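Local coordinates for protein alpha-L-rhamnosidase (PDB 3W5M) that hydrolyses terminal non-reducing alpha-L-rhamnose from flavonoid glycosides and gum arabic, and carries a calcium-dependent module that binds L-rhamnose, at residues I123-P128 and W421-G426; H307-P312 and A401-E406; Q342-W347 and Q357-T362; A373-P378 and S425-S430; K443-W448 and R456-V461. All coordinates share one frame; numbering follows the deposited sequence.

Interaction 1 of 5, residues I123-P128 and W421-G426; sequences ISAPAP and WRAASG
Ile123 lays its terminal methyl obliquely over the indole of Trp421, offset toward the rim of the ring system. Ile123 on strand 123-124 and Trp421 just before strand 422-424 belong to one antiparallel sheet of a beta-sandwich, where strand 459-463 runs between those two strands; the side chains meet past it, and its Val461 packs against both. CD1 of Ile123 is 3.7 Å from CD2 of Trp421 and nearly as close to CB, CG and CE3, so one methyl covers the CG-CD2-CE3 side of the indole. CG1 of Ile123 is wedged between the backbone N and the carbonyl carbon (chi1 61°), and the chain then runs extended to cross the indole at about a right angle. Trp421 is held from two further quarters: NE1 gives a hydrogen bond to Thr416 O, and its ring stacks with His307 of strand 303-311. Farther along, the chains draw together until the CA atoms of Ala125 and Ala423 are 5.7 Å apart, a spacing that small side chains allow. Here Pro126, N-cap of the short helix 127-130, joins in: CD of its ring sits 3.9 Å from CB of Ala423, which also meets CB of Ala125 at 4.1 Å.

Interaction 2 of 5, residues H307-P312 and A401-E406; sequences HEFRLP and AQLEVE
Leu403 and Leu311, the two residues with the most surface buried here, each find a partner on the facing strand: Phe309 for the first, Val405 for the second. This is sheet-on-sheet packing inside a beta-sandwich, with strand 303-311 belonging to one sheet and strand 398-407 to the other. CD2 of Leu403 comes obliquely against the far end of the Phe309 ring, 3.6 Å from CZ and 4.0 Å from CE2, and the two side chains cross at about a right angle. Phe309 holds its CG between the backbone N and the carbonyl carbon (chi1 54°), which leaves the ring projecting into the gap between the sheets. Leu311 does two jobs. Its CD2 lies in the plane of the Phe309 ring, at the edge, while CD1 meets CG2 of Val405 tip to tip at 4.2 Å. The gap narrows in that direction, from 11.3 Å between the CA atoms of Phe309 and Leu403 to 8.9 Å between those of Leu311 and Val405. Alternate residues of segment 401-406 point the other way and carry the polar groups: Gln402 NE2 donates to Glu404 OE2 at 2.7 Å, and Glu404 also forms a salt bridge with Arg83. The interface itself is hydrocarbon against hydrocarbon, so its cohesion probably comes from dispersion and the exclusion of water.

Interaction 3 of 5, residues Q342-W347 and Q357-T362; sequences QLAPGW and QTYDVT
Tyr359 OH is gripped by two hydrogen bonds, to Asp341 OD2 and Tyr329 OH, and with its position so fixed it passes 4.3 Å from CB of Ala344. Next to it the Gln357 amide is held at both ends: Tyr329 OH bonds OE1, and NE2 bonds Gln475 OE1. Between these anchors the amide rests obliquely on Pro345, with NE2 3.5 Å from CB and OE1 3.6 Å from that same CB, so that the two polar atoms straddle the CA-CB edge of the proline. A bend in the chain makes this possible, chi1 of -61° followed by chi2 of 62° folding the amide back to lie across the loop. OE1 also touches CB of Ala344, at 3.9 Å. The peptide bond joining Ala344 to Pro345 is cis, consistent with the loop presenting both to the same amide. Strand 353-360, which carries Gln357 and Tyr359, belongs to the five-stranded sheet of the beta-sandwich. It finishes in an Asx turn, where Asp360 OD1 accepts from Thr362 N at 3.0 Å. A tris molecule, probably from the crystallisation liquor, lies beside the Gln357 side chain and is hydrogen-bonded by Thr358 N. Across the contact itself the meeting is van der Waals only: the buried amide of Gln357 and the hydroxyl of Tyr359 are satisfied by partners alongside, which orient them and leave the loop's apolar surface to close over them.

Interaction 4 of 5, residues A373-P378 and S425-S430; sequences AAYVAP and SGPIVS
Tyr375 presents a face to Ile428 and an edge to Pro427, and these two approaches define the contact. CD1 of Ile428 stands over the ring, 3.9 Å from its centroid and 21° off the normal, a CH-pi contact displaced toward CD1 and CE1 of the tyrosine, each 3.7 Å away. An extended chi2 of 179° carries that methyl out to the ring. Pro427 comes instead at the phenol end, close to the ring plane, where its CD is 3.9 Å from Tyr375 OH and its CG equally near; the two side chains cross at about a right angle. The hydroxyl's polar partner is Gln304 NE2, which hydrogen-bonds it; the proline only packs there. On the side of the ring away from Ile428, Trp448 packs in an edge-to-face arrangement, so the tyrosine is clasped from both sides and tied at its tip. The chain reaches Pro427 through Gly426, whose positive phi (64°) turns it after Ser425, and beyond Ile428 a classic beta bulge sets Val429 and Ser430 both opposite Thr438. Tyr375 lies on strand 368-377, between strands 303-311 and 328-333 of the seven-stranded sheet. Strand 428-432 is an outermost strand of a different, ten-stranded sheet, paired with strand 436-440, so the tyrosine packs one sheet against the margin of another, with Phe565 and Arg564 also against it.

Interaction 5 of 5, residues K443-W448 and R456-V461; sequences KETAGW and RAWLAV
Trp448 and Trp458 meet through opposite first torsions: chi1 of 74° places CG of Trp448 between its backbone N and carbonyl carbon, whereas chi1 of -74° sets CG of Trp458 beside its backbone N. The six-membered end of the Trp458 indole is thereby driven toward the 443-448 loop. Its CH2 comes 3.6 Å from CE3 of Trp448 and 3.9 Å from CB, and the two side chains cross at about a right angle. Thr445 OG1 and Trp448 CE3 both lie at the rim of the Trp458 ring, near its plane, while Trp458 CH2 meets the Trp448 ring obliquely. OG1 of Thr445 stands 3.7 Å from CZ2 of Trp458, a plain packing distance; the hydroxyl's hydrogen bond is with Gln304 OE1. Phe453 packs on both tryptophans, its ring plane at about 75° to that of Trp458, while Arg422 and Ala424 also lie against Trp458. The loop is pinned by Trp448 O, which accepts from Arg306 NE, and by Glu444, in a salt bridge with Lys554 and a hydrogen bond with Tyr439 OH. What brings Thr445 and Trp448 to the same side is a type II beta turn, closed by the bond from Trp448 N to Thr445 O, with Gly447, of positive phi, in its third position. The result is an aromatic cluster in which a tight turn packs against the approach to strand 459-463 of a beta-sandwich sheet.

All five contacts are mainly buried, yet they occupy different layers. Interaction 2 spans the gap between the two sandwich sheets and is purely aliphatic and aromatic. Strand 459-463, part of interaction 5, lies between the two strands of interaction 1 and bonds through its backbone to strand 422-424; interaction 1 packs within one sheet, while interaction 5 adds a loop with exposed residues around its tryptophans. Interaction 4 carries on from interaction 1 along the chain through Ser425 and Gly426, and touches interaction 5 through aromatic side chains. Interactions 1 and 2 touch by way of neighbouring strands 422-424 and 303-311. Interaction 3 stands apart, touching only interaction 2, through Val361 and Leu403; in it polar side chains, Gln357 and Tyr359, meet an apolar loop.

Interaction 1 of 5, residues I123-P128 and W421-G426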
# COMPACT_ATOMS: atom_id res chain seq x y z
N ILE A 123 -17.98 -16.58 9.03
CA ILE A 123 -17.84 -16.96 10.43
C ILE A 123 -16.79 -16.13 11.16
O ILE A 123 -15.81 -15.66 10.56
CB ILE A 123 -17.51 -18.45 10.61
CG1 ILE A 123 -16.17 -18.81 9.92
CG2 ILE A 123 -18.67 -19.35 10.16
CD1 ILE A 123 -15.73 -20.23 10.18
N SER A 124 -16.98 -16.02 12.48
CA SER A 124 -16.09 -15.26 13.38
C SER A 124 -15.81 -16.12 14.60
O SER A 124 -16.61 -16.98 14.94
CB SER A 124 -16.80 -14.01 13.87
OG SER A 124 -16.81 -12.98 12.91
N ALA A 125 -14.69 -15.86 15.29
CA ALA A 125 -14.48 -16.42 16.62
C ALA A 125 -15.54 -15.83 17.57
O ALA A 125 -16.00 -14.70 17.35
CB ALA A 125 -13.09 -16.11 17.13
N PRO A 126 -15.95 -16.58 18.62
CA PRO A 126 -16.99 -16.09 19.53
C PRO A 126 -16.51 -14.96 20.44
O PRO A 126 -15.30 -14.68 20.49
CB PRO A 126 -17.34 -17.35 20.34
CG PRO A 126 -16.05 -18.09 20.39
CD PRO A 126 -15.47 -17.92 19.02
N ALA A 127 -17.44 -14.31 21.15
CA ALA A 127 -17.18 -13.10 21.94
C ALA A 127 -16.02 -13.18 22.96
O ALA A 127 -15.26 -12.22 23.08
CB ALA A 127 -18.46 -12.59 22.61
N PRO A 128 -15.89 -14.32 23.67
CA PRO A 128 -14.76 -14.45 24.60
C PRO A 128 -13.37 -14.32 23.93
O PRO A 128 -12.38 -14.01 24.61
CB PRO A 128 -14.94 -15.88 25.16
CG PRO A 128 -16.38 -16.20 24.99
CD PRO A 128 -16.87 -15.42 23.81
N TRP A 421 -17.46 -25.13 12.64
CA TRP A 421 -16.04 -24.81 12.90
C TRP A 421 -15.80 -24.47 14.37
O TRP A 421 -16.71 -24.04 15.10
CB TRP A 421 -15.59 -23.61 12.00
CG TRP A 421 -15.38 -23.97 10.54
CD1 TRP A 421 -16.26 -24.65 9.70
CD2 TRP A 421 -14.25 -23.63 9.73
NE1 TRP A 421 -15.72 -24.77 8.45
CE2 TRP A 421 -14.49 -24.16 8.44
CE3 TRP A 421 -13.04 -22.95 9.98
CZ2 TRP A 421 -13.57 -24.01 7.39
CZ3 TRP A 421 -12.14 -22.79 8.94
CH2 TRP A 421 -12.41 -23.32 7.67
N ARG A 422 -14.56 -24.62 14.83
CA ARG A 422 -14.22 -24.36 16.22
C ARG A 422 -13.06 -23.36 16.28
O ARG A 422 -12.31 -23.26 15.33
CB ARG A 422 -13.89 -25.68 16.92
CG ARG A 422 -15.16 -26.54 17.00
CD ARG A 422 -14.96 -27.89 17.63
NE ARG A 422 -14.74 -27.84 19.08
CZ ARG A 422 -15.64 -27.49 19.99
NH1 ARG A 422 -16.86 -27.10 19.65
NH2 ARG A 422 -15.30 -27.53 21.27
N ALA A 423 -12.97 -22.63 17.38
CA ALA A 423 -12.06 -21.50 17.56
C ALA A 423 -11.32 -21.53 18.88
O ALA A 423 -11.83 -22.05 19.89
CB ALA A 423 -12.82 -20.19 17.38
N ALA A 424 -10.11 -20.96 18.87
CA ALA A 424 -9.28 -20.81 20.08
C ALA A 424 -8.42 -19.57 19.90
O ALA A 424 -8.17 -19.15 18.76
CB ALA A 424 -8.40 -22.02 20.28
N SER A 425 -7.93 -19.03 21.01
CA SER A 425 -7.09 -17.82 20.97
C SER A 425 -5.73 -18.08 20.29
O SER A 425 -5.30 -17.28 19.46
CB SER A 425 -6.93 -17.22 22.37
OG SER A 425 -6.57 -18.24 23.29
N GLY A 426 -5.08 -19.20 20.61
CA GLY A 426 -3.76 -19.47 20.01
C GLY A 426 -2.71 -18.44 20.42
O GLY A 426 -2.92 -17.72 21.37

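Interaction 2 of 5, residues H307-P312 and A401-E406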
# COMPACT_ATOMS: atom_id res chain seq x y z
N HIS A 307 -11.61 -26.71 11.13
CA HIS A 307 -12.63 -27.69 10.82
C HIS A 307 -11.98 -28.97 10.30
O HIS A 307 -11.23 -28.93 9.31
CB HIS A 307 -13.54 -27.11 9.76
CG HIS A 307 -14.61 -28.05 9.30
ND1 HIS A 307 -15.52 -28.63 10.16
CD2 HIS A 307 -14.94 -28.48 8.06
CE1 HIS A 307 -16.36 -29.39 9.47
NE2 HIS A 307 -16.02 -29.32 8.19
N GLU A 308 -12.29 -30.11 10.93
CA GLU A 308 -11.93 -31.42 10.36
C GLU A 308 -13.08 -32.04 9.58
O GLU A 308 -14.26 -31.80 9.90
CB GLU A 308 -11.42 -32.40 11.42
CG GLU A 308 -10.04 -31.99 11.95
CD GLU A 308 -9.41 -33.02 12.89
OE1 GLU A 308 -9.52 -34.24 12.62
OE2 GLU A 308 -8.79 -32.59 13.90
N PHE A 309 -12.73 -32.79 8.55
CA PHE A 309 -13.70 -33.43 7.67
C PHE A 309 -13.05 -34.64 7.00
O PHE A 309 -11.82 -34.76 6.91
CB PHE A 309 -14.22 -32.43 6.61
CG PHE A 309 -13.13 -31.77 5.81
CD1 PHE A 309 -12.40 -30.70 6.36
CD2 PHE A 309 -12.79 -32.23 4.55
CE1 PHE A 309 -11.38 -30.12 5.63
CE2 PHE A 309 -11.78 -31.64 3.81
CZ PHE A 309 -11.07 -30.59 4.35
N ARG A 310 -13.91 -35.53 6.51
CA ARG A 310 -13.49 -36.75 5.85
C ARG A 310 -13.77 -36.62 4.36
O ARG A 310 -14.82 -36.11 3.95
CB ARG A 310 -14.28 -37.92 6.48
CG ARG A 310 -13.81 -39.33 6.16
CD ARG A 310 -14.97 -40.32 6.32
NE ARG A 310 -14.54 -41.72 6.35
CZ ARG A 310 -15.35 -42.77 6.25
NH1 ARG A 310 -16.67 -42.60 6.10
NH2 ARG A 310 -14.85 -44.01 6.29
N LEU A 311 -12.81 -37.03 3.53
CA LEU A 311 -13.00 -37.09 2.09
C LEU A 311 -12.98 -38.57 1.64
O LEU A 311 -12.42 -39.41 2.35
CB LEU A 311 -11.90 -36.30 1.37
CG LEU A 311 -11.86 -34.78 1.59
CD1 LEU A 311 -10.72 -34.17 0.80
CD2 LEU A 311 -13.21 -34.17 1.24
N PRO A 312 -13.58 -38.88 0.47
CA PRO A 312 -13.56 -40.28 0.05
C PRO A 312 -12.19 -40.76 -0.41
O PRO A 312 -11.34 -39.94 -0.79
CB PRO A 312 -14.55 -40.31 -1.13
CG PRO A 312 -14.51 -38.92 -1.67
CD PRO A 312 -14.35 -38.03 -0.46
N ALA A 401 -14.76 -19.18 3.56
CA ALA A 401 -13.89 -20.16 2.88
C ALA A 401 -14.69 -21.28 2.24
O ALA A 401 -15.66 -21.78 2.84
CB ALA A 401 -12.87 -20.73 3.86
N GLN A 402 -14.31 -21.66 1.03
CA GLN A 402 -14.99 -22.74 0.27
C GLN A 402 -13.95 -23.59 -0.45
O GLN A 402 -13.27 -23.12 -1.33
CB GLN A 402 -15.91 -22.13 -0.77
CG GLN A 402 -16.75 -23.11 -1.60
CD GLN A 402 -18.00 -22.40 -2.14
OE1 GLN A 402 -18.77 -21.81 -1.36
NE2 GLN A 402 -18.22 -22.46 -3.45
N LEU A 403 -13.84 -24.84 0.01
CA LEU A 403 -12.92 -25.80 -0.59
C LEU A 403 -13.71 -26.74 -1.46
O LEU A 403 -14.70 -27.35 -1.00
CB LEU A 403 -12.20 -26.57 0.53
CG LEU A 403 -11.36 -27.77 0.09
CD1 LEU A 403 -10.09 -27.32 -0.61
CD2 LEU A 403 -11.05 -28.63 1.31
N GLU A 404 -13.30 -26.84 -2.72
CA GLU A 404 -13.97 -27.70 -3.70
C GLU A 404 -13.02 -28.76 -4.20
O GLU A 404 -11.97 -28.45 -4.73
CB GLU A 404 -14.44 -26.86 -4.87
CG GLU A 404 -15.45 -25.82 -4.37
CD GLU A 404 -16.08 -25.02 -5.50
OE1 GLU A 404 -15.81 -25.33 -6.69
OE2 GLU A 404 -16.85 -24.08 -5.17
N VAL A 405 -13.39 -30.01 -4.00
CA VAL A 405 -12.58 -31.12 -4.48
C VAL A 405 -13.35 -31.87 -5.56
O VAL A 405 -14.49 -32.29 -5.31
CB VAL A 405 -12.29 -32.10 -3.34
CG1 VAL A 405 -11.22 -33.10 -3.80
CG2 VAL A 405 -11.86 -31.34 -2.08
N GLU A 406 -12.75 -32.02 -6.73
CA GLU A 406 -13.34 -32.78 -7.86
C GLU A 406 -12.60 -34.11 -7.94
O GLU A 406 -11.39 -34.15 -7.79
CB GLU A 406 -13.13 -32.09 -9.19
CG GLU A 406 -13.31 -30.58 -9.20
CD GLU A 406 -14.73 -30.11 -9.51
OE1 GLU A 406 -15.71 -30.82 -9.18
OE2 GLU A 406 -14.85 -29.00 -10.09

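Interaction 3 of 5, residues Q342-W347 and Q357-T362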
# COMPACT_ATOMS: atom_id res chain seq x y z
N GLN A 342 0.49 -12.51 1.54
CA GLN A 342 0.57 -11.88 2.85
C GLN A 342 -0.58 -10.88 2.93
O GLN A 342 -0.96 -10.29 1.91
CB GLN A 342 1.88 -11.12 2.97
CG GLN A 342 3.13 -11.97 2.69
CD GLN A 342 3.39 -13.00 3.79
OE1 GLN A 342 3.01 -12.82 4.95
NE2 GLN A 342 4.04 -14.11 3.42
N LEU A 343 -1.10 -10.65 4.14
CA LEU A 343 -2.15 -9.62 4.34
C LEU A 343 -3.37 -9.78 3.42
O LEU A 343 -3.95 -8.78 2.98
CB LEU A 343 -1.51 -8.22 4.18
CG LEU A 343 -0.20 -7.98 4.94
CD1 LEU A 343 0.31 -6.60 4.56
CD2 LEU A 343 -0.47 -8.04 6.43
N ALA A 344 -3.76 -11.02 3.12
CA ALA A 344 -4.90 -11.29 2.24
C ALA A 344 -6.13 -10.91 3.05
O ALA A 344 -6.18 -11.22 4.24
CB ALA A 344 -4.96 -12.77 1.89
N PRO A 345 -7.17 -10.33 2.42
CA PRO A 345 -7.45 -10.15 1.02
C PRO A 345 -7.03 -8.75 0.52
O PRO A 345 -7.22 -8.47 -0.65
CB PRO A 345 -8.98 -10.28 0.97
CG PRO A 345 -9.45 -9.74 2.27
CD PRO A 345 -8.32 -9.99 3.27
N GLY A 346 -6.50 -7.91 1.40
CA GLY A 346 -6.14 -6.54 0.98
C GLY A 346 -7.26 -5.56 1.35
O GLY A 346 -8.28 -5.98 1.90
N TRP A 347 -7.06 -4.28 1.04
CA TRP A 347 -7.95 -3.21 1.46
C TRP A 347 -8.80 -2.74 0.29
O TRP A 347 -8.28 -2.29 -0.74
CB TRP A 347 -7.12 -2.01 1.93
CG TRP A 347 -7.88 -0.90 2.57
CD1 TRP A 347 -9.19 -0.88 2.93
CD2 TRP A 347 -7.32 0.34 3.03
NE1 TRP A 347 -9.50 0.31 3.56
CE2 TRP A 347 -8.37 1.08 3.61
CE3 TRP A 347 -6.04 0.91 2.95
CZ2 TRP A 347 -8.18 2.36 4.15
CZ3 TRP A 347 -5.83 2.16 3.50
CH2 TRP A 347 -6.90 2.89 4.08
N GLN A 357 -9.46 -14.74 -2.99
CA GLN A 357 -8.26 -15.39 -3.55
C GLN A 357 -8.60 -16.82 -3.92
O GLN A 357 -9.49 -17.43 -3.31
CB GLN A 357 -7.09 -15.38 -2.54
CG GLN A 357 -6.59 -13.99 -2.10
CD GLN A 357 -7.62 -13.17 -1.36
OE1 GLN A 357 -8.13 -13.58 -0.31
NE2 GLN A 357 -7.99 -12.00 -1.94
N THR A 358 -7.89 -17.34 -4.92
CA THR A 358 -8.08 -18.72 -5.39
C THR A 358 -6.73 -19.44 -5.29
O THR A 358 -5.71 -18.93 -5.76
CB THR A 358 -8.52 -18.74 -6.87
OG1 THR A 358 -9.75 -18.01 -7.01
CG2 THR A 358 -8.76 -20.18 -7.34
N TYR A 359 -6.75 -20.62 -4.67
CA TYR A 359 -5.53 -21.41 -4.48
C TYR A 359 -5.71 -22.81 -5.02
O TYR A 359 -6.77 -23.41 -4.86
CB TYR A 359 -5.13 -21.48 -3.00
CG TYR A 359 -5.02 -20.14 -2.32
CD1 TYR A 359 -3.85 -19.36 -2.43
CD2 TYR A 359 -6.08 -19.64 -1.53
CE1 TYR A 359 -3.73 -18.13 -1.80
CE2 TYR A 359 -5.97 -18.40 -0.90
CZ TYR A 359 -4.79 -17.65 -1.04
OH TYR A 359 -4.67 -16.41 -0.41
N ASP A 360 -4.66 -23.31 -5.67
CA ASP A 360 -4.62 -24.69 -6.14
C ASP A 360 -4.12 -25.56 -4.99
O ASP A 360 -2.95 -25.45 -4.58
CB ASP A 360 -3.65 -24.79 -7.32
CG ASP A 360 -3.50 -26.22 -7.86
OD1 ASP A 360 -3.76 -27.21 -7.13
OD2 ASP A 360 -3.13 -26.34 -9.05
N VAL A 361 -4.98 -26.43 -4.48
CA VAL A 361 -4.60 -27.27 -3.35
C VAL A 361 -4.74 -28.77 -3.66
O VAL A 361 -4.88 -29.58 -2.75
CB VAL A 361 -5.33 -26.90 -2.05
CG1 VAL A 361 -4.96 -25.47 -1.61
CG2 VAL A 361 -6.86 -27.10 -2.18
N THR A 362 -4.70 -29.11 -4.94
CA THR A 362 -4.86 -30.49 -5.39
C THR A 362 -3.95 -31.45 -4.61
O THR A 362 -4.40 -32.51 -4.17
CB THR A 362 -4.59 -30.60 -6.90
OG1 THR A 362 -5.51 -29.76 -7.60
CG2 THR A 362 -4.81 -32.06 -7.41

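Interaction 4 of 5, residues A373-P378 and S425-S430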
# COMPACT_ATOMS: atom_id res chain seq x y z
N ALA A 373 -7.89 -24.90 8.21
CA ALA A 373 -7.68 -24.06 9.38
C ALA A 373 -7.32 -22.66 8.92
O ALA A 373 -6.79 -22.51 7.83
CB ALA A 373 -6.56 -24.61 10.20
N ALA A 374 -7.58 -21.65 9.75
CA ALA A 374 -7.15 -20.28 9.39
C ALA A 374 -6.89 -19.42 10.61
O ALA A 374 -7.55 -19.59 11.62
CB ALA A 374 -8.18 -19.61 8.45
N TYR A 375 -5.93 -18.50 10.50
CA TYR A 375 -5.83 -17.37 11.39
C TYR A 375 -6.71 -16.29 10.79
O TYR A 375 -6.74 -16.15 9.57
CB TYR A 375 -4.42 -16.80 11.43
CG TYR A 375 -3.48 -17.63 12.27
CD1 TYR A 375 -3.60 -17.63 13.67
CD2 TYR A 375 -2.47 -18.38 11.69
CE1 TYR A 375 -2.75 -18.40 14.46
CE2 TYR A 375 -1.61 -19.16 12.48
CZ TYR A 375 -1.76 -19.15 13.86
OH TYR A 375 -0.94 -19.91 14.71
N VAL A 376 -7.42 -15.58 11.66
CA VAL A 376 -8.29 -14.46 11.24
C VAL A 376 -8.00 -13.22 12.10
O VAL A 376 -8.20 -13.26 13.31
CB VAL A 376 -9.78 -14.84 11.39
CG1 VAL A 376 -10.64 -13.66 10.86
CG2 VAL A 376 -10.06 -16.12 10.66
N ALA A 377 -7.56 -12.12 11.47
CA ALA A 377 -7.09 -10.92 12.20
C ALA A 377 -7.87 -9.67 11.81
O ALA A 377 -8.51 -9.68 10.78
CB ALA A 377 -5.60 -10.66 11.88
N PRO A 378 -7.76 -8.58 12.59
CA PRO A 378 -8.51 -7.32 12.29
C PRO A 378 -8.17 -6.59 11.00
O PRO A 378 -9.10 -6.11 10.33
CB PRO A 378 -8.20 -6.43 13.51
CG PRO A 378 -7.77 -7.40 14.59
CD PRO A 378 -7.02 -8.47 13.87
N SER A 425 -7.93 -19.03 21.01
CA SER A 425 -7.09 -17.82 20.97
C SER A 425 -5.73 -18.08 20.29
O SER A 425 -5.30 -17.28 19.46
CB SER A 425 -6.93 -17.22 22.37
OG SER A 425 -6.57 -18.24 23.29
N GLY A 426 -5.08 -19.20 20.61
CA GLY A 426 -3.76 -19.47 20.01
C GLY A 426 -2.71 -18.44 20.42
O GLY A 426 -2.92 -17.72 21.37
N PRO A 427 -1.58 -18.34 19.69
CA PRO A 427 -0.47 -17.52 20.16
C PRO A 427 -0.50 -16.04 19.75
O PRO A 427 0.23 -15.22 20.33
CB PRO A 427 0.74 -18.18 19.50
CG PRO A 427 0.23 -18.79 18.25
CD PRO A 427 -1.23 -19.11 18.48
N ILE A 428 -1.31 -15.68 18.75
CA ILE A 428 -1.27 -14.28 18.31
C ILE A 428 -2.22 -13.42 19.14
O ILE A 428 -3.41 -13.27 18.81
CB ILE A 428 -1.54 -14.13 16.79
CG1 ILE A 428 -0.77 -15.20 16.04
CG2 ILE A 428 -1.13 -12.72 16.36
CD1 ILE A 428 -0.93 -15.23 14.53
N VAL A 429 -1.67 -12.84 20.21
CA VAL A 429 -2.41 -12.12 21.24
C VAL A 429 -2.96 -10.81 20.69
O VAL A 429 -4.10 -10.41 20.99
CB VAL A 429 -1.46 -11.85 22.44
CG1 VAL A 429 -2.15 -11.05 23.51
CG2 VAL A 429 -0.95 -13.19 22.99
N SER A 430 -2.17 -10.15 19.86
CA SER A 430 -2.60 -8.89 19.30
C SER A 430 -2.01 -8.75 17.91
O SER A 430 -0.86 -9.14 17.67
CB SER A 430 -2.13 -7.76 20.21
OG SER A 430 -2.68 -6.55 19.77

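Interaction 5 of 5, residues K443-W448 and R456-V461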
# COMPACT_ATOMS: atom_id res chain seq x y z
N LYS A 443 1.56 -20.19 23.89
CA LYS A 443 0.14 -20.36 23.61
C LYS A 443 -0.10 -21.08 22.29
O LYS A 443 -1.25 -21.15 21.82
CB LYS A 443 -0.56 -19.01 23.65
CG LYS A 443 -0.66 -18.40 25.03
CD LYS A 443 -1.28 -17.01 24.98
CE LYS A 443 -1.53 -16.49 26.40
NZ LYS A 443 -1.91 -15.03 26.51
N GLU A 444 0.96 -21.61 21.68
CA GLU A 444 0.82 -22.43 20.48
C GLU A 444 -0.01 -23.70 20.78
O GLU A 444 0.04 -24.24 21.88
CB GLU A 444 2.18 -22.80 19.90
CG GLU A 444 2.78 -21.67 19.07
CD GLU A 444 4.23 -21.90 18.67
OE1 GLU A 444 4.77 -23.00 18.95
OE2 GLU A 444 4.82 -20.96 18.07
N THR A 445 -0.77 -24.14 19.78
CA THR A 445 -1.57 -25.36 19.91
C THR A 445 -1.05 -26.30 18.84
O THR A 445 -1.59 -26.41 17.74
CB THR A 445 -3.09 -25.06 19.77
OG1 THR A 445 -3.31 -24.40 18.52
CG2 THR A 445 -3.55 -24.15 20.87
N ALA A 446 0.04 -27.01 19.17
CA ALA A 446 0.69 -27.85 18.18
C ALA A 446 -0.26 -28.85 17.52
O ALA A 446 -1.01 -29.57 18.21
CB ALA A 446 1.88 -28.58 18.81
N GLY A 447 -0.21 -28.90 16.20
CA GLY A 447 -0.98 -29.88 15.43
C GLY A 447 -2.35 -29.40 14.95
O GLY A 447 -3.07 -30.15 14.28
N TRP A 448 -2.69 -28.14 15.22
CA TRP A 448 -4.06 -27.68 14.96
C TRP A 448 -4.40 -27.56 13.48
O TRP A 448 -5.59 -27.50 13.11
CB TRP A 448 -4.35 -26.36 15.72
CG TRP A 448 -3.66 -25.18 15.10
CD1 TRP A 448 -2.34 -24.89 15.15
CD2 TRP A 448 -4.27 -24.13 14.32
NE1 TRP A 448 -2.08 -23.71 14.48
CE2 TRP A 448 -3.25 -23.25 13.93
CE3 TRP A 448 -5.59 -23.87 13.89
CZ2 TRP A 448 -3.48 -22.11 13.16
CZ3 TRP A 448 -5.83 -22.73 13.12
CH2 TRP A 448 -4.79 -21.87 12.76
N ARG A 456 -11.66 -30.41 21.58
CA ARG A 456 -12.90 -30.44 22.39
C ARG A 456 -13.09 -29.23 23.29
O ARG A 456 -14.23 -28.86 23.59
CB ARG A 456 -12.99 -31.75 23.19
CG ARG A 456 -13.73 -32.87 22.47
CD ARG A 456 -13.05 -34.21 22.68
NE ARG A 456 -12.61 -34.40 24.07
CZ ARG A 456 -11.57 -35.14 24.45
NH1 ARG A 456 -10.82 -35.78 23.56
NH2 ARG A 456 -11.26 -35.23 25.73
N ALA A 457 -11.99 -28.61 23.72
CA ALA A 457 -12.04 -27.39 24.53
C ALA A 457 -11.89 -26.08 23.72
O ALA A 457 -11.76 -25.01 24.30
CB ALA A 457 -11.02 -27.45 25.65
N TRP A 458 -11.88 -26.19 22.40
CA TRP A 458 -12.09 -25.01 21.53
C TRP A 458 -13.56 -24.57 21.58
O TRP A 458 -14.42 -25.31 22.06
CB TRP A 458 -11.63 -25.35 20.12
CG TRP A 458 -10.13 -25.42 19.96
CD1 TRP A 458 -9.22 -25.96 20.84
CD2 TRP A 458 -9.37 -24.96 18.84
NE1 TRP A 458 -7.95 -25.84 20.34
CE2 TRP A 458 -8.01 -25.23 19.11
CE3 TRP A 458 -9.70 -24.32 17.63
CZ2 TRP A 458 -6.99 -24.88 18.23
CZ3 TRP A 458 -8.69 -23.98 16.77
CH2 TRP A 458 -7.33 -24.27 17.06
N LEU A 459 -13.88 -23.36 21.10
CA LEU A 459 -15.27 -22.88 21.20
C LEU A 459 -15.97 -22.88 19.86
O LEU A 459 -15.32 -22.69 18.83
CB LEU A 459 -15.29 -21.46 21.79
CG LEU A 459 -14.60 -21.29 23.15
CD1 LEU A 459 -14.47 -19.81 23.51
CD2 LEU A 459 -15.35 -22.08 24.22
N ALA A 460 -17.29 -23.09 19.85
CA ALA A 460 -18.05 -22.96 18.60
C ALA A 460 -17.86 -21.55 18.04
O ALA A 460 -17.86 -20.57 18.79
CB ALA A 460 -19.55 -23.23 18.84
N VAL A 461 -17.64 -21.47 16.72
CA VAL A 461 -17.66 -20.17 16.02
C VAL A 461 -19.05 -19.58 16.03
O VAL A 461 -20.02 -20.24 16.36
CB VAL A 461 -17.17 -20.31 14.57
CG1 VAL A 461 -15.72 -20.74 14.53
CG2 VAL A 461 -18.06 -21.26 13.76